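Local coordinates for protein UDP-N-acetylglucosamine pyrophosphorylase (Entamoeba histolytica, PDB 3OC9) that probably catalyses the transfer of a uridylyl group from UTP to N-acetylglucosamine 1-phosphate, yielding UDP-N-acetylglucosamine and diphosphate, at residues 37-42 with 95-100; 155-160 with 309-314; 207-212 with 314-319; 211-216 with 322-327. All coordinates share one frame; numbering follows the deposited sequence.

Contact 1 (37-42 with 95-100); sequences ALITPA and HWFLMT. Unlike the reference sequence in segment 37-42: Pro41 (reference Leu).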
# COMPACT_ATOMS: atom_id res chain seq x y z
N ALA A 37 -2.00 -13.88 -1.66
CA ALA A 37 -1.85 -13.28 -0.31
C ALA A 37 -1.72 -11.75 -0.35
O ALA A 37 -1.34 -11.19 -1.40
CB ALA A 37 -0.61 -13.89 0.43
N LEU A 38 -2.00 -11.11 0.80
CA LEU A 38 -1.79 -9.65 1.00
C LEU A 38 -0.63 -9.41 2.00
O LEU A 38 -0.52 -10.13 3.00
CB LEU A 38 -3.08 -8.98 1.56
CG LEU A 38 -3.04 -7.45 1.73
CD1 LEU A 38 -2.97 -6.73 0.35
CD2 LEU A 38 -4.24 -6.84 2.53
N ILE A 39 0.23 -8.41 1.72
CA ILE A 39 1.33 -8.02 2.65
C ILE A 39 1.22 -6.51 2.94
O ILE A 39 1.24 -5.72 2.00
CB ILE A 39 2.76 -8.31 2.05
CG1 ILE A 39 2.96 -9.82 1.77
CG2 ILE A 39 3.85 -7.76 3.04
CD1 ILE A 39 4.24 -10.17 0.93
N THR A 40 1.10 -6.11 4.22
CA THR A 40 1.10 -4.66 4.57
C THR A 40 1.90 -4.33 5.85
O THR A 40 2.10 -5.20 6.69
CB THR A 40 -0.33 -4.06 4.73
OG1 THR A 40 -0.98 -4.71 5.81
CG2 THR A 40 -1.21 -4.20 3.44
N PRO A 41 2.34 -3.07 6.01
CA PRO A 41 2.82 -2.65 7.36
C PRO A 41 1.69 -2.15 8.28
O PRO A 41 0.66 -1.64 7.79
CB PRO A 41 3.78 -1.51 7.04
CG PRO A 41 3.28 -0.92 5.70
CD PRO A 41 2.36 -1.94 5.05
N ALA A 42 1.86 -2.27 9.60
CA ALA A 42 0.87 -1.73 10.54
C ALA A 42 0.92 -0.20 10.57
O ALA A 42 -0.09 0.48 10.92
CB ALA A 42 1.09 -2.30 11.92
N HIS A 95 -4.71 -15.33 2.85
CA HIS A 95 -3.85 -15.08 4.03
C HIS A 95 -3.25 -13.64 3.99
O HIS A 95 -2.92 -13.14 2.91
CB HIS A 95 -2.75 -16.18 4.13
CG HIS A 95 -3.26 -17.51 4.61
ND1 HIS A 95 -3.42 -17.81 5.95
CD2 HIS A 95 -3.69 -18.61 3.93
CE1 HIS A 95 -3.91 -19.03 6.07
NE2 HIS A 95 -4.10 -19.54 4.86
N TRP A 96 -3.14 -12.99 5.16
CA TRP A 96 -2.70 -11.58 5.32
C TRP A 96 -1.52 -11.51 6.29
O TRP A 96 -1.66 -11.88 7.47
CB TRP A 96 -3.89 -10.72 5.83
CG TRP A 96 -3.66 -9.21 6.03
CD1 TRP A 96 -2.54 -8.46 5.65
CD2 TRP A 96 -4.57 -8.28 6.63
NE1 TRP A 96 -2.73 -7.13 6.00
CE2 TRP A 96 -3.96 -6.99 6.60
CE3 TRP A 96 -5.85 -8.41 7.20
CZ2 TRP A 96 -4.58 -5.84 7.11
CZ3 TRP A 96 -6.48 -7.25 7.71
CH2 TRP A 96 -5.85 -5.98 7.65
N PHE A 97 -0.36 -11.06 5.79
CA PHE A 97 0.89 -10.96 6.59
C PHE A 97 1.12 -9.47 6.93
O PHE A 97 1.24 -8.63 6.01
CB PHE A 97 2.06 -11.60 5.81
CG PHE A 97 1.79 -13.03 5.38
CD1 PHE A 97 1.92 -14.09 6.30
CD2 PHE A 97 1.38 -13.32 4.08
CE1 PHE A 97 1.62 -15.42 5.92
CE2 PHE A 97 1.09 -14.65 3.68
CZ PHE A 97 1.21 -15.70 4.62
N LEU A 98 1.18 -9.15 8.23
CA LEU A 98 1.26 -7.76 8.70
C LEU A 98 2.58 -7.50 9.40
O LEU A 98 2.84 -8.07 10.47
CB LEU A 98 0.10 -7.43 9.66
CG LEU A 98 -1.30 -7.35 9.09
CD1 LEU A 98 -1.95 -8.71 9.23
CD2 LEU A 98 -2.11 -6.28 9.83
N MET A 99 3.42 -6.65 8.80
CA MET A 99 4.76 -6.36 9.37
C MET A 99 4.73 -5.32 10.49
O MET A 99 4.20 -4.21 10.31
CB MET A 99 5.76 -5.93 8.27
CG MET A 99 7.23 -5.85 8.75
SD MET A 99 8.49 -5.69 7.43
CE MET A 99 8.18 -4.04 6.86
N THR A 100 5.27 -5.72 11.65
CA THR A 100 5.31 -4.85 12.82
C THR A 100 6.71 -4.93 13.47
O THR A 100 7.70 -5.19 12.77
CB THR A 100 4.14 -5.11 13.83
OG1 THR A 100 4.18 -4.16 14.89
CG2 THR A 100 4.19 -6.52 14.40
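Leu38 and Thr40 meet the same indole, that of Trp96, in two quite different ways. Leu38 lies beside Trp96, pointing the same way, and lays its CD2 methyl over a face of the five-membered ring, 3.9 Å from the centroid and 15° off the normal, a CH-pi contact. Thr40 comes in at the rim: its OG1 sits in the ring plane and accepts a hydrogen bond from Trp96 NE1, 3.0 Å long and nearly straight at 168°. Trp96 leaves the strand on the face that carries Leu38 and Thr40; with CG anti to the backbone N (chi1 -178°), CG lies beside its own carbonyl carbon. Strands 37-41 and 95-100 are parallel neighbours in the central mixed sheet, joined through helix 68-87 as a beta-alpha-beta crossover, and that helix covers Leu38 and Trp96 with Thr72. The backbone ladder alternates in the usual parallel manner, with Leu38 O taking Phe97 N at 2.9 Å and Thr40 O taking Met99 N at 2.9 Å; beyond the strand, Ala42 N reaches Met99 O at 3.1 Å. On the other face, Ala37 CB touches the edge of the Phe97 ring at CE2, 3.7 Å away, while Ile39 CG1 stands farther off, obliquely to that ring. Phe97 is also met by the ring of His126, to which His95 ND1 is hydrogen-bonded.

Contact 2 (155-160 with 309-314); sequences NGHGGL and EIFFFD. Unlike the reference sequence in segment 309-314: Ile310 (reference Met).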
# COMPACT_ATOMS: atom_id res chain seq x y z
N ASN A 155 14.31 -0.95 10.89
CA ASN A 155 15.42 -0.93 9.93
C ASN A 155 15.07 -0.44 8.50
O ASN A 155 15.94 -0.48 7.62
CB ASN A 155 16.16 -2.28 9.89
CG ASN A 155 15.28 -3.45 9.41
OD1 ASN A 155 14.12 -3.27 9.04
ND2 ASN A 155 15.83 -4.66 9.45
N GLY A 156 13.83 0.03 8.29
CA GLY A 156 13.36 0.52 6.96
C GLY A 156 12.45 -0.48 6.24
O GLY A 156 12.45 -1.68 6.58
N HIS A 157 11.65 -0.02 5.27
CA HIS A 157 10.73 -0.96 4.59
C HIS A 157 11.43 -2.06 3.77
O HIS A 157 10.83 -3.10 3.46
CB HIS A 157 9.60 -0.28 3.79
CG HIS A 157 10.06 0.86 2.90
ND1 HIS A 157 11.19 0.80 2.11
CD2 HIS A 157 9.51 2.08 2.68
CE1 HIS A 157 11.31 1.93 1.44
NE2 HIS A 157 10.31 2.72 1.77
N GLY A 158 12.71 -1.84 3.44
CA GLY A 158 13.55 -2.86 2.81
C GLY A 158 13.80 -4.09 3.70
O GLY A 158 14.18 -5.15 3.21
N GLY A 159 13.59 -3.95 5.00
CA GLY A 159 13.70 -5.08 5.93
C GLY A 159 12.65 -6.19 5.73
O GLY A 159 12.76 -7.28 6.34
N LEU A 160 11.63 -5.91 4.91
CA LEU A 160 10.58 -6.89 4.57
C LEU A 160 11.13 -8.25 4.14
O LEU A 160 10.70 -9.30 4.66
CB LEU A 160 9.62 -6.34 3.48
CG LEU A 160 8.54 -7.30 2.93
CD1 LEU A 160 7.50 -7.69 4.00
CD2 LEU A 160 7.80 -6.65 1.75
N GLU A 309 18.82 3.06 7.37
CA GLU A 309 17.70 2.32 6.75
C GLU A 309 18.03 1.63 5.42
O GLU A 309 18.95 2.03 4.70
CB GLU A 309 16.48 3.25 6.53
CG GLU A 309 15.84 3.82 7.81
CD GLU A 309 14.60 4.69 7.56
OE1 GLU A 309 14.24 4.92 6.39
OE2 GLU A 309 13.99 5.16 8.55
N ILE A 310 17.24 0.59 5.09
CA ILE A 310 17.28 -0.05 3.75
C ILE A 310 15.88 0.10 3.11
O ILE A 310 14.86 0.12 3.83
CB ILE A 310 17.76 -1.55 3.80
CG1 ILE A 310 17.02 -2.33 4.89
CG2 ILE A 310 19.33 -1.66 4.00
CD1 ILE A 310 17.29 -3.86 4.94
N PHE A 311 15.83 0.22 1.77
CA PHE A 311 14.60 0.60 1.01
C PHE A 311 14.13 -0.57 0.10
O PHE A 311 14.94 -1.14 -0.63
CB PHE A 311 14.87 1.84 0.12
CG PHE A 311 15.08 3.16 0.86
CD1 PHE A 311 14.80 3.30 2.23
CD2 PHE A 311 15.50 4.28 0.15
CE1 PHE A 311 14.98 4.53 2.88
CE2 PHE A 311 15.67 5.52 0.79
CZ PHE A 311 15.41 5.64 2.16
N PHE A 312 12.85 -0.93 0.13
CA PHE A 312 12.40 -2.14 -0.58
C PHE A 312 12.61 -2.03 -2.10
O PHE A 312 12.93 -3.02 -2.74
CB PHE A 312 10.94 -2.56 -0.22
CG PHE A 312 9.88 -1.74 -0.90
CD1 PHE A 312 9.59 -1.92 -2.26
CD2 PHE A 312 9.17 -0.78 -0.18
CE1 PHE A 312 8.61 -1.12 -2.91
CE2 PHE A 312 8.19 0.01 -0.80
CZ PHE A 312 7.91 -0.16 -2.17
N PHE A 313 12.47 -0.82 -2.64
CA PHE A 313 12.56 -0.63 -4.11
C PHE A 313 13.97 -0.78 -4.68
O PHE A 313 14.15 -0.93 -5.91
CB PHE A 313 11.83 0.65 -4.60
CG PHE A 313 12.20 1.91 -3.83
CD1 PHE A 313 11.36 2.39 -2.82
CD2 PHE A 313 13.38 2.60 -4.12
CE1 PHE A 313 11.69 3.55 -2.10
CE2 PHE A 313 13.72 3.78 -3.41
CZ PHE A 313 12.88 4.25 -2.39
N ASP A 314 15.00 -0.80 -3.81
CA ASP A 314 16.35 -1.13 -4.29
C ASP A 314 16.50 -2.60 -4.72
O ASP A 314 17.54 -2.97 -5.27
CB ASP A 314 17.44 -0.75 -3.25
CG ASP A 314 17.67 0.77 -3.15
OD1 ASP A 314 17.57 1.49 -4.18
OD2 ASP A 314 17.96 1.26 -2.02
O HOH W 1 11.93 3.01 5.04
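The glycine-rich turn leading into helix 160-166, with His157 at its middle, packs against the chain as it leaves strand 305-309, Ile310 to Phe313. The imidazole is the main bridge. His157 ND1 accepts the N-H of Phe312 at 3.1 Å in a bond of 165°, the donor tilted somewhat from the ring plane. Phe312 also turns its edge to a face of the same imidazole; Phe312 CD2 lies 3.4 Å from His157 ND1 in an edge-to-face pair with planes at 62°. Over the opposite face, above the ring centre, stands a water that accepts from His157 N and donates a long bond to Glu309 OE1, whose companion oxygen OE2 is salt-bridged to Lys307. Phe311 and Phe313 approach the imidazole obliquely and complete an aromatic cluster. Beside it the two backbones lie close: Asn155 O takes Ile310 N at 3.0 Å, and Gly158 N gives a bent bond of 2.9 Å to Ile310 O from above the carbonyl plane. Lacking a side chain, Gly158 lets its CA come 3.4 Å from Phe312 N. Ile310 CD1 closes the other flank at 3.7 Å from Gly159 N. Asn155 OD1 is held by Gln130. Such a glycine-rich turn, here between strand 149-154 and helix 160-166 of the GT-A-like UDPGP-family core, probably borders the nucleotide-sugar pocket, as in related pyrophosphorylases.

Contact 3 (207-212 with 314-319); sequences SEICIK and DVFPLA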
# COMPACT_ATOMS: atom_id res chain seq x y z
N SER A 207 5.38 -12.73 -14.88
CA SER A 207 6.24 -11.69 -14.25
C SER A 207 6.80 -12.15 -12.90
O SER A 207 6.10 -12.85 -12.16
CB SER A 207 5.41 -10.41 -13.99
OG SER A 207 4.82 -9.89 -15.17
N GLU A 208 8.04 -11.72 -12.57
CA GLU A 208 8.58 -11.73 -11.17
C GLU A 208 8.03 -10.56 -10.31
O GLU A 208 7.71 -10.73 -9.13
CB GLU A 208 10.11 -11.66 -11.19
CG GLU A 208 10.78 -12.97 -11.68
CD GLU A 208 12.26 -12.78 -11.98
OE1 GLU A 208 12.59 -11.86 -12.75
OE2 GLU A 208 13.09 -13.57 -11.48
N ILE A 209 7.98 -9.36 -10.91
CA ILE A 209 7.41 -8.16 -10.28
C ILE A 209 6.43 -7.49 -11.25
O ILE A 209 6.74 -7.34 -12.46
CB ILE A 209 8.51 -7.09 -9.87
CG1 ILE A 209 9.73 -7.74 -9.21
CG2 ILE A 209 7.88 -6.00 -8.92
CD1 ILE A 209 10.91 -6.76 -8.95
N CYS A 210 5.25 -7.09 -10.73
CA CYS A 210 4.31 -6.23 -11.46
C CYS A 210 4.18 -4.89 -10.67
O CYS A 210 3.69 -4.88 -9.51
CB CYS A 210 2.94 -6.92 -11.63
SG CYS A 210 1.65 -5.93 -12.55
N ILE A 211 4.61 -3.78 -11.30
CA ILE A 211 4.68 -2.44 -10.63
C ILE A 211 3.53 -1.52 -11.09
O ILE A 211 3.49 -1.16 -12.28
CB ILE A 211 6.04 -1.70 -10.94
CG1 ILE A 211 7.24 -2.61 -10.64
CG2 ILE A 211 6.15 -0.37 -10.14
CD1 ILE A 211 8.65 -2.06 -11.17
N LYS A 212 2.61 -1.15 -10.18
CA LYS A 212 1.55 -0.14 -10.51
C LYS A 212 2.13 1.30 -10.54
O LYS A 212 2.92 1.68 -9.66
CB LYS A 212 0.31 -0.25 -9.57
CG LYS A 212 -0.71 -1.37 -10.04
CD LYS A 212 -1.86 -1.61 -9.04
CE LYS A 212 -3.05 -2.37 -9.70
NZ LYS A 212 -4.21 -2.58 -8.70
N ASP A 314 15.00 -0.80 -3.81
CA ASP A 314 16.35 -1.13 -4.29
C ASP A 314 16.50 -2.60 -4.72
O ASP A 314 17.54 -2.97 -5.27
CB ASP A 314 17.44 -0.75 -3.25
CG ASP A 314 17.67 0.77 -3.15
OD1 ASP A 314 17.57 1.49 -4.18
OD2 ASP A 314 17.96 1.26 -2.02
N VAL A 315 15.46 -3.42 -4.50
CA VAL A 315 15.44 -4.82 -4.97
C VAL A 315 15.03 -4.97 -6.46
O VAL A 315 15.33 -5.99 -7.08
CB VAL A 315 14.59 -5.77 -4.05
CG1 VAL A 315 13.11 -5.83 -4.48
CG2 VAL A 315 15.20 -7.19 -4.04
N PHE A 316 14.41 -3.93 -7.02
CA PHE A 316 13.89 -4.00 -8.41
C PHE A 316 14.91 -4.46 -9.50
O PHE A 316 14.53 -5.25 -10.38
CB PHE A 316 13.18 -2.68 -8.87
CG PHE A 316 11.86 -2.34 -8.15
CD1 PHE A 316 11.27 -3.18 -7.18
CD2 PHE A 316 11.21 -1.14 -8.47
CE1 PHE A 316 10.03 -2.80 -6.54
CE2 PHE A 316 9.97 -0.74 -7.84
CZ PHE A 316 9.38 -1.59 -6.89
N PRO A 317 16.20 -4.00 -9.44
CA PRO A 317 17.13 -4.42 -10.52
C PRO A 317 17.58 -5.91 -10.47
O PRO A 317 18.21 -6.40 -11.44
CB PRO A 317 18.33 -3.45 -10.38
CG PRO A 317 18.15 -2.73 -9.08
CD PRO A 317 16.73 -2.88 -8.62
N LEU A 318 17.24 -6.61 -9.39
CA LEU A 318 17.48 -8.07 -9.31
C LEU A 318 16.62 -8.87 -10.31
O LEU A 318 17.03 -9.94 -10.79
CB LEU A 318 17.27 -8.57 -7.86
CG LEU A 318 17.49 -10.06 -7.52
CD1 LEU A 318 18.94 -10.50 -7.74
CD2 LEU A 318 17.07 -10.35 -6.08
N ALA A 319 15.42 -8.37 -10.61
CA ALA A 319 14.48 -9.06 -11.52
C ALA A 319 14.84 -8.99 -13.02
O ALA A 319 15.35 -7.96 -13.48
CB ALA A 319 13.07 -8.52 -11.30
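Ile209 and Ile211, alternate residues of one strand, both send their CD1 methyls to the ring of Phe316, and that is where the contact is tight. Ile211 and Phe316 reach toward each other tip to tip, Ile211 CD1 sitting over the ring face 4.2 Å from the centroid and 27° off the normal, a CH-pi contact. Ile209 instead crosses Phe316 at about a right angle, with Ile209 CD1 4.0 Å from Phe316 CD1. The same methyl of Ile209 also meets Ala319 CB at 3.6 Å, so it fills the angle between the aromatic ring and the small side chain of Ala319, just after the 3-10 segment. An extended branch carries it there: Ile209 CD1 is anti to its own CA (chi2 173°). No hydrogen bond joins the two segments; the grip is apolar and covers only 267 Å² in all.

Toward Glu208 the contact becomes thinner and more open to solvent. This partly exposed residue touches Ala319 chiefly with OE1, 3.6 Å from Ala319 CA, in simple van der Waals contact. Glu208 OE1 accepts hydrogen bonds from the backbone N of Thr320 and of Lys321, just beyond Ala319, which fastens the chain as it turns toward its next strand.

Phe270 of helix 268-274 covers Glu208, Ile209 and Ala319, Tyr266 and Asn264 of strand 263-267 touch Phe316, and strand 322-326 runs beside Ile209 and Ile211 as their parallel neighbour in the sheet.

Contact 4 (211-216 with 322-327); sequences IKIVKK and VSIFEI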
# COMPACT_ATOMS: atom_id res chain seq x y z
N ILE A 211 4.61 -3.78 -11.30
CA ILE A 211 4.68 -2.44 -10.63
C ILE A 211 3.53 -1.52 -11.09
O ILE A 211 3.49 -1.16 -12.28
CB ILE A 211 6.04 -1.70 -10.94
CG1 ILE A 211 7.24 -2.61 -10.64
CG2 ILE A 211 6.15 -0.37 -10.14
CD1 ILE A 211 8.65 -2.06 -11.17
N LYS A 212 2.61 -1.15 -10.18
CA LYS A 212 1.55 -0.14 -10.51
C LYS A 212 2.13 1.30 -10.54
O LYS A 212 2.92 1.68 -9.66
CB LYS A 212 0.31 -0.25 -9.57
CG LYS A 212 -0.71 -1.37 -10.04
CD LYS A 212 -1.86 -1.61 -9.04
CE LYS A 212 -3.05 -2.37 -9.70
NZ LYS A 212 -4.21 -2.58 -8.70
N ILE A 213 1.75 2.08 -11.56
CA ILE A 213 2.24 3.46 -11.73
C ILE A 213 1.10 4.44 -12.03
O ILE A 213 0.02 4.03 -12.52
CB ILE A 213 3.41 3.60 -12.81
CG1 ILE A 213 2.93 3.30 -14.26
CG2 ILE A 213 4.61 2.69 -12.44
CD1 ILE A 213 2.28 4.54 -15.04
N VAL A 214 1.34 5.72 -11.73
CA VAL A 214 0.51 6.83 -12.24
C VAL A 214 1.33 7.66 -13.24
O VAL A 214 2.53 7.90 -13.02
CB VAL A 214 -0.07 7.73 -11.08
CG1 VAL A 214 -1.09 6.95 -10.22
CG2 VAL A 214 1.07 8.36 -10.17
N LYS A 215 0.71 8.11 -14.33
CA LYS A 215 1.39 9.04 -15.26
C LYS A 215 1.72 10.41 -14.61
O LYS A 215 0.81 11.11 -14.13
CB LYS A 215 0.52 9.28 -16.49
CG LYS A 215 0.54 8.20 -17.53
CD LYS A 215 -0.15 8.76 -18.80
CE LYS A 215 -0.00 7.86 -19.99
NZ LYS A 215 -0.91 8.31 -21.11
N LYS A 216 3.01 10.78 -14.59
CA LYS A 216 3.49 12.03 -13.92
C LYS A 216 2.72 13.27 -14.42
O LYS A 216 2.59 13.46 -15.63
CB LYS A 216 5.01 12.20 -14.12
CG LYS A 216 5.63 13.48 -13.49
CD LYS A 216 7.18 13.40 -13.43
CE LYS A 216 7.79 14.77 -13.09
NZ LYS A 216 9.26 14.58 -12.76
N VAL A 322 9.75 -8.09 -15.66
CA VAL A 322 8.99 -7.03 -14.93
C VAL A 322 7.90 -6.44 -15.85
O VAL A 322 8.20 -6.08 -17.01
CB VAL A 322 9.93 -5.86 -14.47
CG1 VAL A 322 9.12 -4.70 -13.81
CG2 VAL A 322 11.05 -6.36 -13.54
N SER A 323 6.66 -6.38 -15.37
CA SER A 323 5.59 -5.69 -16.12
C SER A 323 5.17 -4.37 -15.41
O SER A 323 5.28 -4.27 -14.16
CB SER A 323 4.40 -6.65 -16.35
OG SER A 323 3.83 -7.14 -15.13
N ILE A 324 4.73 -3.38 -16.20
CA ILE A 324 4.34 -2.04 -15.71
C ILE A 324 2.84 -1.80 -16.00
O ILE A 324 2.41 -1.81 -17.17
CB ILE A 324 5.22 -0.91 -16.37
CG1 ILE A 324 6.72 -1.23 -16.29
CG2 ILE A 324 4.92 0.50 -15.76
CD1 ILE A 324 7.25 -1.52 -14.86
N PHE A 325 2.05 -1.59 -14.94
CA PHE A 325 0.54 -1.54 -14.97
C PHE A 325 0.05 -0.12 -14.64
O PHE A 325 0.16 0.33 -13.47
CB PHE A 325 0.05 -2.60 -13.93
CG PHE A 325 -1.47 -2.90 -13.92
CD1 PHE A 325 -2.40 -1.94 -13.53
CD2 PHE A 325 -1.92 -4.20 -14.19
CE1 PHE A 325 -3.79 -2.26 -13.45
CE2 PHE A 325 -3.29 -4.53 -14.12
CZ PHE A 325 -4.22 -3.55 -13.75
N GLU A 326 -0.52 0.60 -15.61
CA GLU A 326 -1.05 1.97 -15.33
C GLU A 326 -2.40 1.97 -14.57
O GLU A 326 -3.34 1.28 -14.98
CB GLU A 326 -1.23 2.78 -16.65
CG GLU A 326 -1.70 4.26 -16.40
CD GLU A 326 -2.10 5.05 -17.66
OE1 GLU A 326 -2.07 4.50 -18.79
OE2 GLU A 326 -2.44 6.25 -17.52
N ILE A 327 -2.49 2.76 -13.48
CA ILE A 327 -3.78 3.01 -12.79
C ILE A 327 -4.24 4.48 -12.93
O ILE A 327 -3.42 5.37 -13.16
CB ILE A 327 -3.74 2.62 -11.27
CG1 ILE A 327 -2.66 3.44 -10.53
CG2 ILE A 327 -3.47 1.10 -11.16
CD1 ILE A 327 -2.88 3.58 -9.00
O HOH W 2 -2.24 7.38 -14.87
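Phe325 CG is anti to the backbone N (chi1 -171°) and Lys212 CG anti to the carbonyl carbon (chi1 -83°). The two residues are paired in the ladder and so leave the same sheet face, where their side chains lie side by side. The extended lysine chain passes the aromatic ring, with Lys212 CE 3.8 Å from Phe325 CE1, an off-centre CH-pi contact. Ile327 crosses the lysine at about a right angle and presses its CG2 methyl to the same CE, also at 3.8 Å. The aliphatic stem of Lys212 is thus lined by two apolar groups, while its ammonium makes salt bridges with Glu332 and Asp195.

The other face carries Ile211, Ile213 and Ile324. Ile213 crosses Ile324 at about a right angle, Ile213 CG1 lying 3.7 Å from Ile324 CG2, and Ile211 CD1 also meets Val322 CG1 at 3.8 Å. Farther along, Lys215 and Glu326 cross obliquely. Their charges stay 4.4 Å apart, Lys215 NZ to Glu326 OE2, beyond a salt bridge, and the carboxylate leans on the lysine methylenes instead, OE2 lying 3.6 Å from Lys215 CG. A water ties this end together: it accepts from Lys215 N and donates to both Glu326 OE2 and Ile327 O. Between the strands run four backbone bonds, from Ile211 N to Ser323 O at 3.0 Å through to Ile327 N on Ile213 O at 3.0 Å. The axes of the two strand segments run at 42° to each other.

This is a regular parallel beta ladder, in a mixed sheet where strand 209-215 has antiparallel strands 258-261 and 263-267 as its other partners, consistent with the GT-A-type nucleotidyltransferase core.

How the contacts relate
Contacts 1, 3 and 4 all reach one mixed sheet, contact 1 through a parallel strand pair about 22 Å, centre to centre, from the pair of contact 4. Contact 2 touches contact 1, where Met99 SD meets Leu160 CA at 3.7 Å and Ile39 CG2 meets Leu160 CD1 at 3.8 Å. 1,2-Ethanediol, probably from the crystallisation liquor, is bound about 4 Å from the Met99 side chain and about 3 Å from Gly156, so this junction may edge a pocket. Residue Asp314 carries the chain from contact 2 into contact 3. Contacts 3 and 4 share Ile211 and Lys212, and Ser207 OG lies 2.9 Å from Ser323 OG, probably hydrogen-bonded.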